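Local coordinates for glutamyl-tRNA(Gln) amidotransferase subunit B, mitochondrial (Saccharomyces cerevisiae, PDB 4N0H), which belongs to the GatB/GatE family and forms, together with subunits A and F, the mitochondrial glutamyl-tRNA(Gln) amidotransferase assembly, at residues 26-32 against 61-67; 87-93 against 283-289; 102-107 against 138-142. All coordinates share one frame. Residues are numbered along the deposited sequence.

Contact 1 closes first along the chain and joins the loop after strand 14-23 to the start of helix 65-78; contact 2 opens after it, and contact 3 falls between the two halves of contact 2. Contacts 2 and 3, with centres about 9 Å apart, belong to one mixed sheet: strand 89-92 lies between strand 286-287 and strand 102-120, and the latter also pairs with strand 130-142. Contact 1 is about 13 Å from contact 3 and 18 Å from contact 2, centre to centre. It is packed onto both, Phe31 CZ being 3.6 Å from Phe88 CE2 and Phe31 CE2 3.7 Å from Leu104 CD1. All three therefore form one continuous piece of the GatB/GatE catalytic domain.

Contact 1: residues 26-32 against 61-67; sequences TKNKLFS and PVLNLEA
Irregular segment 26-32 runs antiparallel to 61-67, whose last three residues begin helix 65-78. Phe31 CA and Leu63 CA are 4.7 Å apart, Leu30 CA and Asn64 CA 5.2 Å. Two backbone bonds fix this register: Val62 N to Phe31 O (3.1 Å, 174°) and Asn64 N to Leu30 O (2.8 Å). Both ends of the Asn64 amide (chi1 t, chi2 -22°) are used: Asn64 ND2 donates to Lys29 O at 2.9 Å, and Asn64 OD1 accepts from Glu66 N at 2.9 Å. Glu66 has chi1 and chi2 both t, which extends OE2 to accept from Lys27 N at 3.2 Å. A water takes protons from Asn28 N (2.9 Å) and Asn64 ND2 (2.9 Å) and gives one to Glu66 OE2 (2.6 Å). Thr26, chi1 p, turns OG1 back to donate to Asn28 O (2.6 Å). Leu30 (t, p) sets CD1 3.7 Å from Ala67 CB and 3.8 Å from Leu63 CD1, Leu63 sharing that rotamer. Phe31, chi1 m, packs CB against Pro61 CB (3.7 Å) and CE1 against Leu63 CD1 (3.8 Å). Asn64 OD1 also accepts from Gln122 of subunit F. The pattern is an asparagine N-cap, here tying helix 65-78 to the preceding loop.

Contact 2: residues 87-93 against 283-289; sequences QFDRKHY and YRYMPDP
Lys91, extended with every chi angle t, lays its aliphatic chain over the ring of Tyr283: CE is 3.6 Å from the ring centroid and 3° off the normal, a CH-pi contact, and NZ follows at 4.6 Å and 15°, a cation-pi contact. The Lys91 side chain also meets Tyr285 (Lys91 CB to Tyr285 CE2 3.6 Å). The backbones pair as antiparallel strands 89-92 and 286-287, the two segments running 135° apart end to end. Arg90 and Met286 are the hydrogen-bonded pair (CA-CA 5.2 Å), with Arg90 N to Met286 O at 2.7 Å and Met286 N to Arg90 O at 3.2 Å. Asp89 and Pro287 form the non-hydrogen-bonded pair (CA-CA 4.0 Å), and Asp288 N to Phe88 O (2.8 Å, 173°) continues the register. Arg284, in the left-handed region (phi/psi 51/51°), follows the non-extended Tyr283, and the chain is extended only from Tyr285 on. Nearby, His92 N donates to Tyr283 O at 2.8 Å, and the imidazole, chi1 m, directs ND1 to Tyr283 O (3.2 Å) and Arg284 O (3.0 Å). Arg90, chi1 m and then t, t, forms a salt bridge through NE to Asp288 OD2 (2.8 Å), with a weak bond from NH2 to that oxygen (3.2 Å); Pro289 CD covers one guanidinium face, 3.5 Å from NH2. Asp288, chi1 t, also uses OD1 to accept from Glu290 N and Leu291 N. Arg90, His92 and Arg284 all hydrogen-bond to polar side chains of subunit A, so this antiparallel pair of sheet strands is also part of a subunit interface.

Contact 3: residues 102-107 against 138-142; sequences YQLTQH and LQIEQ
Strand 138-142 runs against strand 102-105 with the axes 4.9 Å apart at closest and their directions 152° from each other, antiparallel with a twist of the usual size. Leu138 turns its CB away from the 102-107 segment and packs on helix 65-78. The CA-to-CB bond of Gln139 is directed toward that segment, Gln139 CB lying 4.3 Å from Gln106 CB. At Ile140 the backbone N donates to a side chain rather than to a main-chain oxygen: Gln106, with chi1 m and chi2 t, brings OE1 to 3.0 Å from Ile140 N at 170°. In the other direction, Gln106 N reaches Ile140 O only weakly (3.5 Å, 123°). A side-chain amide thus stands in where the direct pairing of strands 102-120 and 130-142 in the catalytic domain's mixed sheet is interrupted, to be taken up again at Leu138 and Ala112. Glu141 CA lies 4.2 Å from Thr105 CA. Glu141 OE2 (chi1 p) accepts from Thr105 OG1 (chi1 t) at 2.7 Å. The Glu141 backbone also bonds to that of Leu169, on strand 168-174. Gln142 N donates to Leu104 O (3.0 Å, 167°), and the extended Gln142 side chain (chi1 m, chi2 t) lets OE1 accept from Leu104 N at 3.0 Å. That oxygen also takes a proton from a water (2.7 Å) which donates to Tyr102 O at 2.9 Å, while Gln142 NE2 binds Asn166 OD1.

Contact 1: residues 26-32 against 61-67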
loop_
_atom_site.group_PDB
_atom_site.type_symbol
_atom_site.label_atom_id
_atom_site.label_comp_id
_atom_site.label_asym_id
_atom_site.label_seq_id
_atom_site.Cartn_x
_atom_site.Cartn_y
_atom_site.Cartn_z
ATOM N N THR B 26 4.840 -8.528 -24.873
ATOM C CA THR B 26 4.099 -9.546 -24.151
ATOM C C THR B 26 2.653 -9.453 -24.611
ATOM O O THR B 26 2.212 -8.401 -25.081
ATOM C CB THR B 26 4.158 -9.303 -22.635
ATOM O OG1 THR B 26 3.700 -7.978 -22.356
ATOM C CG2 THR B 26 5.586 -9.451 -22.127
ATOM N N LYS B 27 1.912 -10.548 -24.485
ATOM C CA LYS B 27 0.513 -10.551 -24.889
ATOM C C LYS B 27 -0.304 -9.551 -24.069
ATOM O O LYS B 27 -1.133 -8.815 -24.609
ATOM C CB LYS B 27 -0.084 -11.952 -24.757
ATOM C CG LYS B 27 -1.517 -12.060 -25.251
ATOM C CD LYS B 27 -2.011 -13.493 -25.166
ATOM C CE LYS B 27 -1.826 -14.055 -23.764
ATOM N NZ LYS B 27 -2.211 -15.493 -23.681
ATOM N N ASN B 28 -0.056 -9.525 -22.766
ATOM C CA ASN B 28 -0.794 -8.652 -21.866
ATOM C C ASN B 28 0.128 -7.671 -21.152
ATOM O O ASN B 28 1.337 -7.703 -21.356
ATOM C CB ASN B 28 -1.613 -9.487 -20.879
ATOM C CG ASN B 28 -2.633 -10.364 -21.586
ATOM O OD1 ASN B 28 -3.180 -9.981 -22.625
ATOM N ND2 ASN B 28 -2.881 -11.550 -21.042
ATOM N N LYS B 29 -0.448 -6.798 -20.330
ATOM C CA LYS B 29 0.303 -5.705 -19.724
ATOM C C LYS B 29 1.138 -6.143 -18.523
ATOM O O LYS B 29 1.171 -7.317 -18.183
ATOM C CB LYS B 29 -0.632 -4.569 -19.330
ATOM C CG LYS B 29 -1.316 -3.897 -20.511
ATOM C CD LYS B 29 -2.027 -2.637 -20.033
ATOM C CE LYS B 29 -2.901 -2.030 -21.109
ATOM N NZ LYS B 29 -3.494 -0.759 -20.602
ATOM N N LEU B 30 1.806 -5.184 -17.891
ATOM C CA LEU B 30 2.802 -5.478 -16.854
ATOM C C LEU B 30 2.212 -5.900 -15.495
ATOM O O LEU B 30 2.588 -6.936 -14.940
ATOM C CB LEU B 30 3.743 -4.281 -16.673
ATOM C CG LEU B 30 4.913 -4.487 -15.712
ATOM C CD1 LEU B 30 5.703 -5.730 -16.110
ATOM C CD2 LEU B 30 5.826 -3.266 -15.687
ATOM N N PHE B 31 1.297 -5.102 -14.960
ATOM C CA PHE B 31 0.707 -5.408 -13.655
ATOM C C PHE B 31 -0.793 -5.701 -13.733
ATOM O O PHE B 31 -1.502 -5.656 -12.732
ATOM C CB PHE B 31 0.998 -4.278 -12.661
ATOM C CG PHE B 31 2.450 -4.159 -12.310
ATOM C CD1 PHE B 31 3.059 -5.113 -11.507
ATOM C CD2 PHE B 31 3.218 -3.119 -12.808
ATOM C CE1 PHE B 31 4.401 -5.018 -11.189
ATOM C CE2 PHE B 31 4.561 -3.019 -12.493
ATOM C CZ PHE B 31 5.157 -3.974 -11.690
ATOM N N SER B 32 -1.263 -5.988 -14.940
ATOM C CA SER B 32 -2.647 -6.371 -15.177
ATOM C C SER B 32 -2.661 -7.268 -16.404
ATOM O O SER B 32 -1.777 -7.168 -17.256
ATOM C CB SER B 32 -3.509 -5.133 -15.431
ATOM O OG SER B 32 -4.822 -5.495 -15.825
ATOM N N PRO B 61 -1.935 -4.315 -8.187
ATOM C CA PRO B 61 -1.029 -4.819 -9.227
ATOM C C PRO B 61 -0.699 -6.297 -9.028
ATOM O O PRO B 61 -0.526 -6.743 -7.889
ATOM C CB PRO B 61 0.231 -3.978 -9.026
ATOM C CG PRO B 61 0.224 -3.656 -7.560
ATOM C CD PRO B 61 -1.232 -3.477 -7.197
ATOM N N VAL B 62 -0.642 -7.041 -10.129
ATOM C CA VAL B 62 -0.133 -8.417 -10.136
ATOM C C VAL B 62 0.860 -8.567 -11.290
ATOM O O VAL B 62 0.514 -8.337 -12.453
ATOM C CB VAL B 62 -1.260 -9.458 -10.300
ATOM C CG1 VAL B 62 -0.676 -10.860 -10.398
ATOM C CG2 VAL B 62 -2.262 -9.368 -9.144
ATOM N N LEU B 63 2.095 -8.944 -10.972
ATOM C CA LEU B 63 3.152 -9.004 -11.980
ATOM C C LEU B 63 2.918 -10.061 -13.066
ATOM O O LEU B 63 2.618 -11.224 -12.777
ATOM C CB LEU B 63 4.520 -9.204 -11.317
ATOM C CG LEU B 63 5.724 -9.231 -12.266
ATOM C CD1 LEU B 63 5.797 -7.955 -13.087
ATOM C CD2 LEU B 63 7.013 -9.449 -11.476
ATOM N N ASN B 64 3.040 -9.628 -14.320
ATOM C CA ASN B 64 3.013 -10.518 -15.467
ATOM C C ASN B 64 4.371 -11.205 -15.570
ATOM O O ASN B 64 5.386 -10.549 -15.807
ATOM C CB ASN B 64 2.739 -9.712 -16.737
ATOM C CG ASN B 64 2.561 -10.586 -17.971
ATOM O OD1 ASN B 64 3.012 -11.734 -18.023
ATOM N ND2 ASN B 64 1.903 -10.036 -18.978
ATOM N N LEU B 65 4.386 -12.522 -15.391
ATOM C CA LEU B 65 5.639 -13.272 -15.370
ATOM C C LEU B 65 6.333 -13.324 -16.730
ATOM O O LEU B 65 7.535 -13.574 -16.814
ATOM C CB LEU B 65 5.415 -14.679 -14.811
ATOM C CG LEU B 65 4.865 -14.715 -13.381
ATOM C CD1 LEU B 65 4.684 -16.151 -12.905
ATOM C CD2 LEU B 65 5.765 -13.947 -12.419
ATOM N N GLU B 66 5.584 -13.079 -17.800
ATOM C CA GLU B 66 6.189 -13.053 -19.126
ATOM C C GLU B 66 7.226 -11.932 -19.241
ATOM O O GLU B 66 8.208 -12.052 -19.980
ATOM C CB GLU B 66 5.124 -12.933 -20.223
ATOM C CG GLU B 66 5.660 -13.217 -21.623
ATOM C CD GLU B 66 4.569 -13.292 -22.677
ATOM O OE1 GLU B 66 4.726 -14.084 -23.633
ATOM O OE2 GLU B 66 3.561 -12.558 -22.559
ATOM N N ALA B 67 7.009 -10.848 -18.502
ATOM C CA ALA B 67 7.967 -9.745 -18.474
ATOM C C ALA B 67 9.285 -10.176 -17.828
ATOM O O ALA B 67 10.360 -9.724 -18.230
ATOM C CB ALA B 67 7.385 -8.536 -17.750
HETATM O O HOH W 1 1.429 -11.658 -21.372
#

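Contact 2: residues 87-93 against 283-289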
loop_
_atom_site.group_PDB
_atom_site.type_symbol
_atom_site.label_atom_id
_atom_site.label_comp_id
_atom_site.label_asym_id
_atom_site.label_seq_id
_atom_site.Cartn_x
_atom_site.Cartn_y
_atom_site.Cartn_z
ATOM N N GLN B 87 13.115 -5.508 -7.071
ATOM C CA GLN B 87 11.860 -5.024 -6.524
ATOM C C GLN B 87 11.376 -3.844 -7.342
ATOM O O GLN B 87 12.148 -3.233 -8.089
ATOM C CB GLN B 87 12.051 -4.582 -5.071
ATOM C CG GLN B 87 13.152 -3.551 -4.899
ATOM C CD GLN B 87 13.080 -2.807 -3.574
ATOM O OE1 GLN B 87 12.837 -3.402 -2.522
ATOM N NE2 GLN B 87 13.285 -1.490 -3.625
ATOM N N PHE B 88 10.094 -3.529 -7.204
ATOM C CA PHE B 88 9.524 -2.366 -7.858
ATOM C C PHE B 88 9.313 -1.247 -6.849
ATOM O O PHE B 88 8.899 -1.495 -5.719
ATOM C CB PHE B 88 8.202 -2.729 -8.533
ATOM C CG PHE B 88 8.364 -3.612 -9.730
ATOM C CD1 PHE B 88 8.320 -4.989 -9.602
ATOM C CD2 PHE B 88 8.591 -3.067 -10.980
ATOM C CE1 PHE B 88 8.479 -5.804 -10.706
ATOM C CE2 PHE B 88 8.752 -3.879 -12.087
ATOM C CZ PHE B 88 8.697 -5.246 -11.949
ATOM N N ASP B 89 9.590 -0.017 -7.268
ATOM C CA ASP B 89 9.405 1.149 -6.411
ATOM C C ASP B 89 8.427 2.121 -7.054
ATOM O O ASP B 89 8.225 2.093 -8.264
ATOM C CB ASP B 89 10.741 1.851 -6.164
ATOM C CG ASP B 89 11.864 0.874 -5.860
ATOM O OD1 ASP B 89 12.779 0.739 -6.706
ATOM O OD2 ASP B 89 11.827 0.235 -4.782
ATOM N N ARG B 90 7.826 2.978 -6.237
ATOM C CA ARG B 90 6.893 3.984 -6.725
ATOM C C ARG B 90 7.597 5.318 -6.956
ATOM O O ARG B 90 8.217 5.870 -6.046
ATOM C CB ARG B 90 5.750 4.174 -5.727
ATOM C CG ARG B 90 4.965 2.904 -5.464
ATOM C CD ARG B 90 3.845 3.135 -4.466
ATOM N NE ARG B 90 3.028 1.939 -4.298
ATOM C CZ ARG B 90 2.022 1.842 -3.433
ATOM N NH1 ARG B 90 1.711 2.874 -2.663
ATOM N NH2 ARG B 90 1.324 0.717 -3.342
ATOM N N LYS B 91 7.499 5.821 -8.183
ATOM C CA LYS B 91 8.045 7.120 -8.547
ATOM C C LYS B 91 6.876 8.092 -8.645
ATOM O O LYS B 91 6.068 7.992 -9.564
ATOM C CB LYS B 91 8.779 7.020 -9.887
ATOM C CG LYS B 91 9.306 8.342 -10.438
ATOM C CD LYS B 91 9.933 8.134 -11.815
ATOM C CE LYS B 91 10.528 9.419 -12.368
ATOM N NZ LYS B 91 11.220 9.175 -13.671
ATOM N N HIS B 92 6.785 9.020 -7.695
ATOM C CA HIS B 92 5.580 9.837 -7.527
ATOM C C HIS B 92 5.594 11.159 -8.306
ATOM O O HIS B 92 6.547 11.937 -8.204
ATOM C CB HIS B 92 5.341 10.151 -6.043
ATOM C CG HIS B 92 5.086 8.945 -5.188
ATOM N ND1 HIS B 92 6.084 8.311 -4.478
ATOM C CD2 HIS B 92 3.943 8.273 -4.911
ATOM C CE1 HIS B 92 5.568 7.296 -3.806
ATOM N NE2 HIS B 92 4.271 7.248 -4.056
ATOM N N TYR B 93 4.529 11.391 -9.073
ATOM C CA TYR B 93 4.217 12.705 -9.642
ATOM C C TYR B 93 2.809 12.724 -10.243
ATOM O O TYR B 93 2.250 11.674 -10.561
ATOM C CB TYR B 93 5.257 13.137 -10.682
ATOM C CG TYR B 93 5.334 12.258 -11.907
ATOM C CD1 TYR B 93 6.137 11.123 -11.925
ATOM C CD2 TYR B 93 4.619 12.574 -13.057
ATOM C CE1 TYR B 93 6.218 10.319 -13.050
ATOM C CE2 TYR B 93 4.691 11.781 -14.186
ATOM C CZ TYR B 93 5.490 10.654 -14.178
ATOM O OH TYR B 93 5.559 9.865 -15.303
ATOM N N TYR B 283 10.862 12.684 -6.342
ATOM C CA TYR B 283 9.908 11.670 -6.768
ATOM C C TYR B 283 9.487 10.768 -5.607
ATOM O O TYR B 283 8.591 9.938 -5.752
ATOM C CB TYR B 283 10.474 10.844 -7.928
ATOM C CG TYR B 283 10.617 11.634 -9.210
ATOM C CD1 TYR B 283 9.493 12.083 -9.897
ATOM C CD2 TYR B 283 11.869 11.934 -9.732
ATOM C CE1 TYR B 283 9.610 12.806 -11.063
ATOM C CE2 TYR B 283 11.996 12.666 -10.904
ATOM C CZ TYR B 283 10.861 13.094 -11.565
ATOM O OH TYR B 283 10.969 13.818 -12.730
ATOM N N ARG B 284 10.139 10.945 -4.460
ATOM C CA ARG B 284 9.798 10.208 -3.247
ATOM C C ARG B 284 9.729 8.703 -3.498
ATOM O O ARG B 284 8.736 8.050 -3.162
ATOM C CB ARG B 284 8.483 10.732 -2.658
ATOM C CG ARG B 284 8.607 12.119 -2.015
ATOM C CD ARG B 284 7.350 12.953 -2.205
ATOM N NE ARG B 284 7.162 13.315 -3.606
ATOM C CZ ARG B 284 5.993 13.319 -4.237
ATOM N NH1 ARG B 284 4.878 12.982 -3.600
ATOM N NH2 ARG B 284 5.941 13.652 -5.515
ATOM N N TYR B 285 10.788 8.169 -4.105
ATOM C CA TYR B 285 10.875 6.743 -4.410
ATOM C C TYR B 285 10.627 5.900 -3.164
ATOM O O TYR B 285 11.308 6.052 -2.153
ATOM C CB TYR B 285 12.245 6.390 -4.989
ATOM C CG TYR B 285 12.524 6.971 -6.360
ATOM C CD1 TYR B 285 13.386 8.049 -6.515
ATOM C CD2 TYR B 285 11.939 6.429 -7.501
ATOM C CE1 TYR B 285 13.658 8.577 -7.762
ATOM C CE2 TYR B 285 12.205 6.952 -8.755
ATOM C CZ TYR B 285 13.065 8.028 -8.877
ATOM O OH TYR B 285 13.335 8.559 -10.117
ATOM N N MET B 286 9.637 5.022 -3.249
ATOM C CA MET B 286 9.270 4.145 -2.147
ATOM C C MET B 286 9.112 2.741 -2.692
ATOM O O MET B 286 8.377 2.537 -3.655
ATOM C CB MET B 286 7.943 4.600 -1.527
ATOM C CG MET B 286 7.530 3.819 -0.285
ATOM S SD MET B 286 5.898 4.292 0.350
ATOM C CE MET B 286 4.831 3.654 -0.936
ATOM N N PRO B 287 9.807 1.767 -2.090
ATOM C CA PRO B 287 9.584 0.377 -2.497
ATOM C C PRO B 287 8.102 0.046 -2.378
ATOM O O PRO B 287 7.482 0.427 -1.381
ATOM C CB PRO B 287 10.386 -0.415 -1.467
ATOM C CG PRO B 287 11.476 0.518 -1.055
ATOM C CD PRO B 287 10.838 1.879 -1.044
ATOM N N ASP B 288 7.533 -0.613 -3.384
ATOM C CA ASP B 288 6.116 -0.935 -3.333
ATOM C C ASP B 288 5.830 -1.861 -2.152
ATOM O O ASP B 288 6.512 -2.865 -1.965
ATOM C CB ASP B 288 5.634 -1.560 -4.638
ATOM C CG ASP B 288 4.126 -1.630 -4.718
ATOM O OD1 ASP B 288 3.547 -2.637 -4.253
ATOM O OD2 ASP B 288 3.516 -0.675 -5.240
ATOM N N PRO B 289 4.835 -1.501 -1.329
ATOM C CA PRO B 289 4.544 -2.274 -0.118
ATOM C C PRO B 289 3.713 -3.528 -0.376
ATOM O O PRO B 289 3.545 -4.327 0.544
ATOM C CB PRO B 289 3.771 -1.280 0.755
ATOM C CG PRO B 289 3.146 -0.332 -0.210
ATOM C CD PRO B 289 4.082 -0.232 -1.385
HETATM O O HOH W 2 1.011 -1.718 -4.841
#

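Contact 3: residues 102-107 against 138-142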
loop_
_atom_site.group_PDB
_atom_site.type_symbol
_atom_site.label_atom_id
_atom_site.label_comp_id
_atom_site.label_asym_id
_atom_site.label_seq_id
_atom_site.Cartn_x
_atom_site.Cartn_y
_atom_site.Cartn_z
ATOM N N TYR B 102 1.654 7.655 -9.553
ATOM C CA TYR B 102 3.035 7.206 -9.518
ATOM C C TYR B 102 3.271 6.154 -10.592
ATOM O O TYR B 102 2.326 5.546 -11.103
ATOM C CB TYR B 102 3.420 6.663 -8.134
ATOM C CG TYR B 102 2.572 5.511 -7.623
ATOM C CD1 TYR B 102 2.817 4.201 -8.029
ATOM C CD2 TYR B 102 1.548 5.730 -6.709
ATOM C CE1 TYR B 102 2.050 3.139 -7.554
ATOM C CE2 TYR B 102 0.776 4.679 -6.222
ATOM C CZ TYR B 102 1.035 3.389 -6.643
ATOM O OH TYR B 102 0.269 2.353 -6.165
ATOM N N GLN B 103 4.537 5.966 -10.943
ATOM C CA GLN B 103 4.941 4.933 -11.884
ATOM C C GLN B 103 5.684 3.845 -11.121
ATOM O O GLN B 103 6.496 4.147 -10.248
ATOM C CB GLN B 103 5.862 5.531 -12.950
ATOM C CG GLN B 103 6.456 4.504 -13.905
ATOM C CD GLN B 103 7.658 5.038 -14.673
ATOM O OE1 GLN B 103 7.850 4.718 -15.844
ATOM N NE2 GLN B 103 8.474 5.847 -14.011
ATOM N N LEU B 104 5.394 2.586 -11.431
ATOM C CA LEU B 104 6.164 1.473 -10.887
ATOM C C LEU B 104 7.397 1.221 -11.746
ATOM O O LEU B 104 7.301 1.080 -12.967
ATOM C CB LEU B 104 5.309 0.212 -10.787
ATOM C CG LEU B 104 4.297 0.234 -9.644
ATOM C CD1 LEU B 104 3.287 -0.903 -9.785
ATOM C CD2 LEU B 104 5.030 0.149 -8.305
ATOM N N THR B 105 8.552 1.181 -11.094
ATOM C CA THR B 105 9.837 1.068 -11.774
ATOM C C THR B 105 10.848 0.483 -10.801
ATOM O O THR B 105 10.645 0.529 -9.597
ATOM C CB THR B 105 10.339 2.444 -12.276
ATOM O OG1 THR B 105 11.590 2.281 -12.960
ATOM C CG2 THR B 105 10.521 3.412 -11.118
ATOM N N GLN B 106 11.935 -0.070 -11.319
ATOM C CA GLN B 106 12.939 -0.684 -10.460
ATOM C C GLN B 106 14.097 0.263 -10.177
ATOM O O GLN B 106 15.179 0.121 -10.743
ATOM C CB GLN B 106 13.453 -1.971 -11.089
ATOM C CG GLN B 106 12.355 -2.944 -11.451
ATOM C CD GLN B 106 12.902 -4.304 -11.812
ATOM O OE1 GLN B 106 13.586 -4.459 -12.823
ATOM N NE2 GLN B 106 12.624 -5.298 -10.970
ATOM N N HIS B 107 13.861 1.223 -9.289
ATOM C CA HIS B 107 14.844 2.254 -8.981
ATOM C C HIS B 107 16.001 1.750 -8.115
ATOM O O HIS B 107 17.161 1.806 -8.526
ATOM C CB HIS B 107 14.159 3.450 -8.311
ATOM C CG HIS B 107 15.098 4.553 -7.935
ATOM N ND1 HIS B 107 15.453 4.816 -6.629
ATOM C CD2 HIS B 107 15.756 5.462 -8.693
ATOM C CE1 HIS B 107 16.291 5.836 -6.599
ATOM N NE2 HIS B 107 16.491 6.247 -7.838
ATOM N N LEU B 138 19.631 -2.804 -16.111
ATOM C CA LEU B 138 18.485 -3.196 -16.906
ATOM C C LEU B 138 17.285 -3.166 -15.961
ATOM O O LEU B 138 17.307 -3.821 -14.923
ATOM C CB LEU B 138 18.739 -4.612 -17.418
ATOM C CG LEU B 138 18.029 -5.221 -18.615
ATOM C CD1 LEU B 138 18.968 -6.226 -19.270
ATOM C CD2 LEU B 138 16.746 -5.897 -18.176
ATOM N N GLN B 139 16.255 -2.388 -16.298
ATOM C CA GLN B 139 15.108 -2.206 -15.399
ATOM C C GLN B 139 13.770 -2.486 -16.081
ATOM O O GLN B 139 13.573 -2.137 -17.241
ATOM C CB GLN B 139 15.077 -0.775 -14.844
ATOM C CG GLN B 139 16.257 -0.394 -13.969
ATOM C CD GLN B 139 16.150 1.025 -13.430
ATOM O OE1 GLN B 139 15.317 1.814 -13.881
ATOM N NE2 GLN B 139 16.990 1.352 -12.451
ATOM N N ILE B 140 12.845 -3.099 -15.347
ATOM C CA ILE B 140 11.479 -3.271 -15.834
ATOM C C ILE B 140 10.624 -2.155 -15.251
ATOM O O ILE B 140 10.713 -1.864 -14.057
ATOM C CB ILE B 140 10.890 -4.628 -15.404
ATOM C CG1 ILE B 140 11.752 -5.779 -15.928
ATOM C CG2 ILE B 140 9.447 -4.767 -15.882
ATOM C CD1 ILE B 140 11.483 -7.103 -15.232
ATOM N N GLU B 141 9.802 -1.520 -16.083
ATOM C CA GLU B 141 8.926 -0.461 -15.585
ATOM C C GLU B 141 7.647 -0.276 -16.402
ATOM O O GLU B 141 7.543 -0.751 -17.533
ATOM C CB GLU B 141 9.685 0.863 -15.486
ATOM C CG GLU B 141 10.210 1.382 -16.803
ATOM C CD GLU B 141 11.041 2.638 -16.629
ATOM O OE1 GLU B 141 11.027 3.493 -17.539
ATOM O OE2 GLU B 141 11.706 2.767 -15.578
ATOM N N GLN B 142 6.685 0.430 -15.811
ATOM C CA GLN B 142 5.400 0.701 -16.443
ATOM C C GLN B 142 5.492 1.818 -17.460
ATOM O O GLN B 142 6.143 2.831 -17.214
ATOM C CB GLN B 142 4.376 1.146 -15.396
ATOM C CG GLN B 142 3.748 0.055 -14.583
ATOM C CD GLN B 142 2.729 0.611 -13.599
ATOM O OE1 GLN B 142 2.966 1.637 -12.956
ATOM N NE2 GLN B 142 1.580 -0.049 -13.498
HETATM O O HOH W 3 1.565 2.725 -10.858
#